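PDB 5EPW: nucleoprotein from Human coronavirus NL63, which probably packages the positive-strand viral RNA genome into a helical ribonucleocapsid, this chain being its C-terminal, dimerization domain. Local coordinates for residues S19-R28 / E34-P42; P72-V83 / I94-V102. All coordinates share one frame; numbering follows the deposited sequence.

Contacts 1 and 2 follow one another along the chain, with centres about 21 Å apart, and both face the second subunit of the dimer. Within one chain they meet where Lys27 NZ of contact 1 comes within 3.3 Å of Gln74 OE1 in contact 2. Across the dimer they also meet: Arg25 NH2 of contact 1 forms an intersubunit salt bridge with Asp80 OD1 of the second subunit, and Trp26 packs on Tyr98 of that subunit. Contact 1 (19-28 with 34-42) is a surface contact that folds the N-terminal loop, whereas contact 2 (72-83 with 94-102) is buried in the hairpin that builds the intersubunit sheet.

Contact 1: S19-R28 / E34-P42; sequences SQLKKPRWKR and ENVIQCFGP
Arg28 and Cys39 bring the two backbones within 6.4 Å (CA to CA), as the loop 19-28, with its two short 3-10 turns, passes beside the helix 36-39. The end of that helix is tied down by Arg28, whose NH1 donates to Cys39 O at 2.9 Å; the bond is nearly straight, and the oxygen lies almost exactly in the guanidinium plane, 3° out of it. NE and NH2 of the same group grip Lys23 O side-on, so three N-H donors fix the rotation of the guanidinium. Its two faces are covered by Leu21 CD2 and, over the centre of the other, Arg25 CA.

At one end of the contact Glu34 reaches across with both carboxylate oxygens. OE1 accepts from Gln20 N at 2.8 Å through its syn lone pair, and OE2 takes a very short bond of 2.5 Å from Ser19 OG. Ser19 OG sits anti to its own N (chi1 -178°) and also accepts from Leu21 N, closing an ST turn. The bonds of Glu34 and Arg28 thus join this N-terminal part of the coronavirus nucleocapsid dimerization domain to its first helix, 36-39, which starts with a capping box: Asn35 and Gln38 each accept, through the side chain, from the other's backbone N.

Between these anchors Cys39 SG lies 4.0 Å from Gln20 CB. Beyond Arg28, the Phe40 ring presents its edge to Arg25 O, which is 3.3 Å from CE1, while CZ approaches Arg28 CB. Arg25 runs extended past Phe40, its guanidinium plane 47° from the ring, with Phe40 O 3.1 Å above one guanidinium face and not hydrogen-bonded to it. The guanidinium's charge is instead paired with Asp80 of the second subunit.

Contact 2: P72-V83 / I94-V102; sequences PNQAALFFDSEV and ITYTYKMLV
Tyr98 packs against Pro72 and the residues where helix 74-79 ends: Pro72 CG stands over one ring face in a CH-pi contact, 4.1 Å from the centroid and 25° off the normal, while Ser81 OG meets the ring edge 3.4 Å from CD1. Four residues before Ser81, Leu77 divides its two branches between the tyrosines. CD2 sits above the Tyr96 ring, close to its normal, and CD1 touches Tyr98 CB at 3.7 Å; CG anti to the backbone N (chi1 -168°) carries the branch point to Tyr96 CD2. Val83 CG2 lies beside that same carbon, pointing the way Tyr96 does.

The antiparallel hairpin places Val83, Tyr96 and Tyr98; helix 74-79 brings up Leu77, with Pro72 just before it. Glu82 and Thr97 form a hydrogen-bonded pair, with Glu82 N to Thr97 O at 3.0 Å and Thr97 N to Glu82 O at 2.9 Å, followed by the non-hydrogen-bonded pair Val83 and Tyr96. The helix crosses the strand at 106°, their axes 8.9 Å apart. Ser81 OG donates in the carbonyl plane to Leu77 O, fastening the turn from helix to strand, and Asn73 OD1 caps the helix start.

Farther out, strand 94-102 pairs antiparallel with a strand of the second subunit, extending the sheet across the dimer as in other coronavirus nucleocapsid C-terminal domains. Tyr96 OH bonds to Leu70 O of that subunit. Asp80, whose OD1 forms a salt bridge with Arg25 of the second subunit, accepts through OD2 from water 3, which in turn accepts from Tyr98 OH, so Tyr98 OH is served by water, and the carboxylate of Asp80 is probably kept anionic by that arginine.

Contact 1: S19-R28 / E34-P42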
loop_
_atom_site.group_PDB
_atom_site.type_symbol
_atom_site.label_atom_id
_atom_site.label_comp_id
_atom_site.label_asym_id
_atom_site.label_seq_id
_atom_site.Cartn_x
_atom_site.Cartn_y
_atom_site.Cartn_z
ATOM N N SER B 19 0.551 13.606 18.475
ATOM C CA SER B 19 1.650 13.140 17.615
ATOM C C SER B 19 1.086 12.044 16.711
ATOM O O SER B 19 0.301 11.203 17.149
ATOM C CB SER B 19 2.748 12.516 18.524
ATOM O OG SER B 19 3.950 12.035 17.889
ATOM N N GLN B 20 1.559 12.009 15.467
ATOM C CA GLN B 20 1.364 10.799 14.623
ATOM C C GLN B 20 1.985 9.571 15.298
ATOM O O GLN B 20 1.585 8.437 14.994
ATOM C CB GLN B 20 2.034 11.053 13.215
ATOM C CG GLN B 20 1.393 12.068 12.305
ATOM C CD GLN B 20 -0.019 11.772 12.017
ATOM O OE1 GLN B 20 -0.331 10.761 11.371
ATOM N NE2 GLN B 20 -0.924 12.636 12.517
ATOM N N LEU B 21 2.947 9.705 16.227
ATOM C CA LEU B 21 3.470 8.538 16.932
ATOM C C LEU B 21 2.538 7.919 17.944
ATOM O O LEU B 21 2.843 6.818 18.445
ATOM C CB LEU B 21 4.804 8.821 17.617
ATOM C CG LEU B 21 5.893 9.287 16.663
ATOM C CD1 LEU B 21 6.825 10.221 17.406
ATOM C CD2 LEU B 21 6.597 8.085 16.027
ATOM N N LYS B 22 1.372 8.545 18.164
ATOM C CA LYS B 22 0.267 8.017 18.933
ATOM C C LYS B 22 -0.532 7.049 18.094
ATOM O O LYS B 22 -1.346 6.286 18.641
ATOM C CB LYS B 22 -0.710 9.133 19.434
ATOM N N LYS B 23 -0.338 7.083 16.760
ATOM C CA LYS B 23 -1.055 6.135 15.861
ATOM C C LYS B 23 -0.164 4.977 15.561
ATOM O O LYS B 23 1.036 5.130 15.571
ATOM C CB LYS B 23 -1.479 6.803 14.533
ATOM C CG LYS B 23 -2.432 7.967 14.729
ATOM C CD LYS B 23 -2.383 8.985 13.637
ATOM C CE LYS B 23 -3.456 8.750 12.645
ATOM N NZ LYS B 23 -3.088 9.532 11.400
ATOM N N PRO B 24 -0.753 3.792 15.223
ATOM C CA PRO B 24 0.010 2.643 14.708
ATOM C C PRO B 24 0.861 3.120 13.448
ATOM O O PRO B 24 0.422 3.993 12.674
ATOM C CB PRO B 24 -1.055 1.612 14.325
ATOM C CG PRO B 24 -2.386 2.111 14.809
ATOM C CD PRO B 24 -2.246 3.595 15.124
ATOM N N ARG B 25 1.981 2.437 13.265
ATOM C CA ARG B 25 2.925 2.897 12.206
ATOM C C ARG B 25 2.285 2.877 10.784
ATOM O O ARG B 25 2.592 3.727 9.945
ATOM C CB ARG B 25 4.132 1.972 12.246
ATOM C CG ARG B 25 5.258 2.366 11.278
ATOM C CD ARG B 25 6.522 1.631 11.648
ATOM N NE ARG B 25 7.501 1.705 10.551
ATOM C CZ ARG B 25 8.822 1.690 10.692
ATOM N NH1 ARG B 25 9.400 1.428 11.872
ATOM N NH2 ARG B 25 9.616 1.712 9.622
ATOM N N TRP B 26 1.353 1.971 10.516
ATOM C CA TRP B 26 0.675 1.876 9.255
ATOM C C TRP B 26 -0.389 2.924 8.978
ATOM O O TRP B 26 -0.923 2.992 7.883
ATOM C CB TRP B 26 0.105 0.460 9.054
ATOM C CG TRP B 26 -0.855 -0.010 10.097
ATOM C CD1 TRP B 26 -2.206 0.093 10.021
ATOM C CD2 TRP B 26 -0.557 -0.615 11.370
ATOM N NE1 TRP B 26 -2.761 -0.432 11.145
ATOM C CE2 TRP B 26 -1.814 -0.880 12.016
ATOM C CE3 TRP B 26 0.632 -1.088 11.985
ATOM C CZ2 TRP B 26 -1.894 -1.554 13.278
ATOM C CZ3 TRP B 26 0.521 -1.758 13.237
ATOM C CH2 TRP B 26 -0.747 -1.949 13.848
ATOM N N LYS B 27 -0.703 3.746 10.006
ATOM C CA LYS B 27 -1.666 4.858 9.844
ATOM C C LYS B 27 -1.077 6.251 10.000
ATOM O O LYS B 27 -1.840 7.241 9.981
ATOM C CB LYS B 27 -2.763 4.671 10.899
ATOM C CG LYS B 27 -3.589 3.433 10.674
ATOM C CD LYS B 27 -4.240 3.279 9.340
ATOM C CE LYS B 27 -5.439 2.287 9.242
ATOM N NZ LYS B 27 -6.007 2.253 7.885
ATOM N N ARG B 28 0.277 6.341 10.017
ATOM C CA ARG B 28 0.897 7.661 10.142
ATOM C C ARG B 28 0.921 8.432 8.849
ATOM O O ARG B 28 1.030 7.840 7.752
ATOM C CB ARG B 28 2.293 7.502 10.730
ATOM C CG ARG B 28 2.274 6.843 12.102
ATOM C CD ARG B 28 3.673 6.683 12.777
ATOM N NE ARG B 28 3.489 5.939 14.007
ATOM C CZ ARG B 28 4.396 5.178 14.564
ATOM N NH1 ARG B 28 5.617 4.944 14.068
ATOM N NH2 ARG B 28 4.016 4.467 15.626
ATOM N N GLU B 34 6.421 16.312 11.612
ATOM C CA GLU B 34 6.732 14.945 12.045
ATOM C C GLU B 34 6.981 14.164 10.731
ATOM O O GLU B 34 6.068 13.669 10.035
ATOM C CB GLU B 34 5.566 14.313 12.773
ATOM C CG GLU B 34 5.335 14.877 14.198
ATOM C CD GLU B 34 4.343 14.024 14.967
ATOM O OE1 GLU B 34 3.186 14.100 14.579
ATOM O OE2 GLU B 34 4.745 13.278 15.908
ATOM N N ASN B 35 8.254 14.133 10.389
ATOM C CA ASN B 35 8.636 13.755 9.023
ATOM C C ASN B 35 8.768 12.223 8.820
ATOM O O ASN B 35 8.384 11.432 9.682
ATOM C CB ASN B 35 9.854 14.553 8.606
ATOM C CG ASN B 35 11.115 14.110 9.327
ATOM O OD1 ASN B 35 11.252 12.971 9.871
ATOM N ND2 ASN B 35 12.089 15.075 9.385
ATOM N N VAL B 36 9.263 11.853 7.653
ATOM C CA VAL B 36 9.332 10.453 7.311
ATOM C C VAL B 36 10.261 9.646 8.258
ATOM O O VAL B 36 10.004 8.492 8.566
ATOM C CB VAL B 36 9.730 10.272 5.822
ATOM C CG1 VAL B 36 10.061 8.834 5.464
ATOM C CG2 VAL B 36 8.637 10.825 4.967
ATOM N N ILE B 37 11.395 10.255 8.611
ATOM C CA ILE B 37 12.274 9.601 9.553
ATOM C C ILE B 37 11.641 9.405 10.944
ATOM O O ILE B 37 11.773 8.332 11.566
ATOM C CB ILE B 37 13.594 10.411 9.709
ATOM C CG1 ILE B 37 14.389 10.435 8.435
ATOM C CG2 ILE B 37 14.394 9.963 10.954
ATOM C CD1 ILE B 37 15.486 11.490 8.376
ATOM N N GLN B 38 10.866 10.416 11.392
ATOM C CA GLN B 38 10.202 10.382 12.664
ATOM C C GLN B 38 9.065 9.349 12.680
ATOM O O GLN B 38 8.895 8.598 13.604
ATOM C CB GLN B 38 9.741 11.824 13.015
ATOM C CG GLN B 38 10.896 12.857 13.203
ATOM C CD GLN B 38 10.370 14.314 13.358
ATOM O OE1 GLN B 38 10.086 15.051 12.380
ATOM N NE2 GLN B 38 10.201 14.732 14.621
ATOM N N CYS B 39 8.272 9.286 11.605
ATOM C CA CYS B 39 7.135 8.377 11.545
ATOM C C CYS B 39 7.471 6.946 11.178
ATOM O O CYS B 39 6.843 6.043 11.683
ATOM C CB CYS B 39 6.097 8.841 10.487
ATOM S SG CYS B 39 5.247 10.385 10.887
ATOM N N PHE B 40 8.480 6.763 10.312
ATOM C CA PHE B 40 8.807 5.491 9.782
ATOM C C PHE B 40 10.232 5.119 10.146
ATOM O O PHE B 40 10.480 4.592 11.219
ATOM C CB PHE B 40 8.452 5.430 8.276
ATOM C CG PHE B 40 7.041 5.849 7.961
ATOM C CD1 PHE B 40 5.982 5.150 8.451
ATOM C CD2 PHE B 40 6.753 6.926 7.170
ATOM C CE1 PHE B 40 4.656 5.541 8.124
ATOM C CE2 PHE B 40 5.427 7.351 6.867
ATOM C CZ PHE B 40 4.389 6.637 7.417
ATOM N N GLY B 41 11.142 5.544 9.373
ATOM C CA GLY B 41 12.598 5.371 9.640
ATOM C C GLY B 41 13.403 5.855 8.467
ATOM O O GLY B 41 12.882 6.423 7.509
ATOM N N PRO B 42 14.752 5.721 8.511
ATOM C CA PRO B 42 15.603 6.175 7.507
ATOM C C PRO B 42 15.434 5.420 6.200
ATOM O O PRO B 42 14.998 4.241 6.200
ATOM C CB PRO B 42 16.993 5.940 8.141
ATOM C CG PRO B 42 16.802 4.801 9.067
ATOM C CD PRO B 42 15.436 5.002 9.614
#

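Contact 2: P72-V83 / I94-V102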
loop_
_atom_site.group_PDB
_atom_site.type_symbol
_atom_site.label_atom_id
_atom_site.label_comp_id
_atom_site.label_asym_id
_atom_site.label_seq_id
_atom_site.Cartn_x
_atom_site.Cartn_y
_atom_site.Cartn_z
ATOM N N PRO B 72 -1.739 2.492 -4.697
ATOM C CA PRO B 72 -3.116 2.022 -4.501
ATOM C C PRO B 72 -3.840 2.497 -3.293
ATOM O O PRO B 72 -3.160 2.751 -2.222
ATOM C CB PRO B 72 -2.962 0.501 -4.350
ATOM C CG PRO B 72 -1.593 0.403 -3.911
ATOM C CD PRO B 72 -0.727 1.470 -4.553
ATOM N N ASN B 73 -5.157 2.513 -3.402
ATOM C CA ASN B 73 -5.968 2.781 -2.264
ATOM C C ASN B 73 -6.129 1.616 -1.333
ATOM O O ASN B 73 -5.636 0.503 -1.629
ATOM C CB ASN B 73 -7.326 3.434 -2.704
ATOM C CG ASN B 73 -8.272 2.424 -3.286
ATOM O OD1 ASN B 73 -8.654 1.388 -2.565
ATOM N ND2 ASN B 73 -8.630 2.626 -4.552
ATOM N N GLN B 74 -6.703 1.797 -0.154
ATOM C CA GLN B 74 -6.703 0.726 0.793
ATOM C C GLN B 74 -7.551 -0.497 0.382
ATOM O O GLN B 74 -7.271 -1.624 0.737
ATOM C CB GLN B 74 -7.279 1.252 2.120
ATOM C CG GLN B 74 -6.256 2.186 2.802
ATOM C CD GLN B 74 -6.727 2.787 4.016
ATOM O OE1 GLN B 74 -7.265 2.100 4.883
ATOM N NE2 GLN B 74 -6.541 4.107 4.143
ATOM N N ALA B 75 -8.622 -0.249 -0.363
ATOM C CA ALA B 75 -9.524 -1.355 -0.775
ATOM C C ALA B 75 -8.790 -2.134 -1.902
ATOM O O ALA B 75 -8.756 -3.395 -1.838
ATOM C CB ALA B 75 -10.840 -0.778 -1.278
ATOM N N ALA B 76 -8.120 -1.478 -2.818
ATOM C CA ALA B 76 -7.274 -2.137 -3.868
ATOM C C ALA B 76 -6.173 -2.965 -3.204
ATOM O O ALA B 76 -5.906 -4.121 -3.498
ATOM C CB ALA B 76 -6.663 -1.214 -4.898
ATOM N N LEU B 77 -5.495 -2.396 -2.181
ATOM C CA LEU B 77 -4.449 -3.147 -1.534
ATOM C C LEU B 77 -5.021 -4.367 -0.815
ATOM O O LEU B 77 -4.395 -5.440 -0.849
ATOM C CB LEU B 77 -3.708 -2.244 -0.470
ATOM C CG LEU B 77 -2.424 -2.807 0.076
ATOM C CD1 LEU B 77 -1.338 -2.756 -1.006
ATOM C CD2 LEU B 77 -1.944 -2.008 1.314
ATOM N N PHE B 78 -6.149 -4.233 -0.138
ATOM C CA PHE B 78 -6.737 -5.397 0.544
ATOM C C PHE B 78 -7.116 -6.516 -0.428
ATOM O O PHE B 78 -6.788 -7.678 -0.202
ATOM C CB PHE B 78 -7.965 -4.956 1.337
ATOM C CG PHE B 78 -8.556 -6.021 2.239
ATOM C CD1 PHE B 78 -8.032 -6.301 3.460
ATOM C CD2 PHE B 78 -9.607 -6.706 1.773
ATOM C CE1 PHE B 78 -8.590 -7.314 4.261
ATOM C CE2 PHE B 78 -10.221 -7.682 2.541
ATOM C CZ PHE B 78 -9.726 -7.979 3.765
ATOM N N PHE B 79 -7.869 -6.170 -1.431
ATOM C CA PHE B 79 -8.500 -7.145 -2.324
ATOM C C PHE B 79 -7.626 -7.553 -3.467
ATOM O O PHE B 79 -7.963 -8.531 -4.211
ATOM C CB PHE B 79 -9.826 -6.637 -2.882
ATOM C CG PHE B 79 -10.924 -6.557 -1.887
ATOM C CD1 PHE B 79 -11.413 -7.711 -1.265
ATOM C CD2 PHE B 79 -11.437 -5.302 -1.468
ATOM C CE1 PHE B 79 -12.417 -7.666 -0.328
ATOM C CE2 PHE B 79 -12.496 -5.248 -0.561
ATOM C CZ PHE B 79 -12.997 -6.423 -0.036
ATOM N N ASP B 80 -6.505 -6.894 -3.738
ATOM C CA ASP B 80 -5.751 -7.123 -4.964
ATOM C C ASP B 80 -4.258 -7.329 -4.685
ATOM O O ASP B 80 -3.438 -7.212 -5.587
ATOM C CB ASP B 80 -6.033 -6.042 -6.019
ATOM C CG ASP B 80 -5.663 -6.447 -7.440
ATOM O OD1 ASP B 80 -5.938 -7.653 -7.738
ATOM O OD2 ASP B 80 -5.312 -5.544 -8.216
ATOM N N SER B 81 -3.938 -7.782 -3.465
ATOM C CA SER B 81 -2.577 -8.193 -3.019
ATOM C C SER B 81 -2.544 -9.673 -2.667
ATOM O O SER B 81 -3.564 -10.311 -2.337
ATOM C CB SER B 81 -2.146 -7.423 -1.734
ATOM O OG SER B 81 -2.081 -5.996 -1.923
ATOM N N GLU B 82 -1.338 -10.171 -2.575
ATOM C CA GLU B 82 -1.088 -11.436 -1.891
ATOM C C GLU B 82 -0.665 -11.089 -0.476
ATOM O O GLU B 82 0.355 -10.415 -0.248
ATOM C CB GLU B 82 0.026 -12.267 -2.602
ATOM C CG GLU B 82 0.322 -13.606 -1.902
ATOM C CD GLU B 82 1.215 -14.527 -2.736
ATOM O OE1 GLU B 82 1.489 -14.189 -3.878
ATOM O OE2 GLU B 82 1.594 -15.585 -2.172
ATOM N N VAL B 83 -1.371 -11.605 0.556
ATOM C CA VAL B 83 -1.128 -11.318 1.920
ATOM C C VAL B 83 -0.715 -12.544 2.721
ATOM O O VAL B 83 -1.301 -13.628 2.483
ATOM C CB VAL B 83 -2.398 -10.698 2.583
ATOM C CG1 VAL B 83 -2.222 -10.509 4.104
ATOM C CG2 VAL B 83 -2.823 -9.390 1.952
ATOM N N ILE B 94 2.365 -8.838 9.247
ATOM C CA ILE B 94 1.523 -9.000 8.033
ATOM C C ILE B 94 2.354 -8.421 6.847
ATOM O O ILE B 94 2.896 -7.309 6.958
ATOM C CB ILE B 94 0.210 -8.209 8.086
ATOM C CG1 ILE B 94 -0.649 -8.655 9.343
ATOM C CG2 ILE B 94 -0.607 -8.509 6.860
ATOM C CD1 ILE B 94 -1.843 -7.772 9.708
ATOM N N THR B 95 2.465 -9.255 5.793
ATOM C CA THR B 95 3.086 -8.811 4.548
ATOM C C THR B 95 2.042 -8.678 3.462
ATOM O O THR B 95 1.232 -9.620 3.201
ATOM C CB THR B 95 4.143 -9.784 4.062
ATOM O OG1 THR B 95 5.191 -9.980 5.041
ATOM C CG2 THR B 95 4.819 -9.279 2.817
ATOM N N TYR B 96 1.989 -7.494 2.820
ATOM C CA TYR B 96 1.260 -7.256 1.584
ATOM C C TYR B 96 2.270 -7.218 0.445
ATOM O O TYR B 96 3.206 -6.406 0.499
ATOM C CB TYR B 96 0.482 -5.946 1.596
ATOM C CG TYR B 96 -0.648 -5.800 2.587
ATOM C CD1 TYR B 96 -0.397 -5.487 3.930
ATOM C CD2 TYR B 96 -1.982 -5.832 2.100
ATOM C CE1 TYR B 96 -1.474 -5.232 4.775
ATOM C CE2 TYR B 96 -3.067 -5.556 2.954
ATOM C CZ TYR B 96 -2.772 -5.321 4.261
ATOM O OH TYR B 96 -3.846 -5.034 5.125
ATOM N N THR B 97 2.022 -8.032 -0.568
ATOM C CA THR B 97 2.856 -7.914 -1.819
ATOM C C THR B 97 1.872 -7.520 -2.880
ATOM O O THR B 97 0.890 -8.282 -3.209
ATOM C CB THR B 97 3.521 -9.273 -2.161
ATOM O OG1 THR B 97 4.359 -9.655 -1.075
ATOM C CG2 THR B 97 4.404 -9.077 -3.433
ATOM N N TYR B 98 2.011 -6.328 -3.441
ATOM C CA TYR B 98 1.030 -5.729 -4.377
ATOM C C TYR B 98 1.781 -5.443 -5.706
ATOM O O TYR B 98 2.769 -4.717 -5.674
ATOM C CB TYR B 98 0.407 -4.458 -3.759
ATOM C CG TYR B 98 -0.569 -3.808 -4.720
ATOM C CD1 TYR B 98 -1.835 -4.321 -4.864
ATOM C CD2 TYR B 98 -0.139 -2.798 -5.580
ATOM C CE1 TYR B 98 -2.729 -3.777 -5.863
ATOM C CE2 TYR B 98 -1.002 -2.250 -6.494
ATOM C CZ TYR B 98 -2.269 -2.724 -6.624
ATOM O OH TYR B 98 -3.090 -2.150 -7.580
ATOM N N LYS B 99 1.225 -5.900 -6.815
ATOM C CA LYS B 99 1.823 -5.677 -8.143
ATOM C C LYS B 99 0.828 -4.886 -8.996
ATOM O O LYS B 99 -0.360 -5.225 -9.044
ATOM C CB LYS B 99 2.069 -7.010 -8.793
ATOM C CG LYS B 99 3.150 -7.764 -8.061
ATOM C CD LYS B 99 3.362 -9.174 -8.640
ATOM C CE LYS B 99 4.364 -9.952 -7.815
ATOM N NZ LYS B 99 4.645 -11.272 -8.543
ATOM N N MET B 100 1.329 -3.880 -9.684
ATOM C CA MET B 100 0.481 -3.074 -10.614
ATOM C C MET B 100 1.251 -2.826 -11.875
ATOM O O MET B 100 2.478 -2.611 -11.896
ATOM C CB MET B 100 0.034 -1.764 -9.984
ATOM C CG MET B 100 1.171 -0.908 -9.421
ATOM S SD MET B 100 0.653 0.545 -8.468
ATOM C CE MET B 100 0.565 1.808 -9.784
ATOM N N LEU B 101 0.479 -2.962 -12.980
ATOM C CA LEU B 101 1.042 -2.678 -14.355
ATOM C C LEU B 101 0.704 -1.222 -14.811
ATOM O O LEU B 101 -0.488 -0.893 -14.911
ATOM C CB LEU B 101 0.423 -3.698 -15.376
ATOM C CG LEU B 101 0.857 -5.118 -15.132
ATOM C CD1 LEU B 101 0.020 -6.062 -16.026
ATOM C CD2 LEU B 101 2.321 -5.315 -15.309
ATOM N N VAL B 102 1.747 -0.438 -14.997
ATOM C CA VAL B 102 1.556 0.936 -15.423
ATOM C C VAL B 102 2.048 1.067 -16.907
ATOM O O VAL B 102 3.124 0.683 -17.216
ATOM C CB VAL B 102 2.338 1.841 -14.553
ATOM C CG1 VAL B 102 2.055 3.251 -14.854
ATOM C CG2 VAL B 102 1.936 1.637 -13.084
HETATM O O HOH W 1 -2.691 -6.330 -8.544
HETATM O O HOH W 2 -1.030 -7.719 -6.717
HETATM O O HOH W 3 -5.529 -3.031 -7.463
HETATM O O HOH W 4 -3.198 -3.985 -10.041
HETATM O O HOH W 5 2.864 -11.345 0.488
#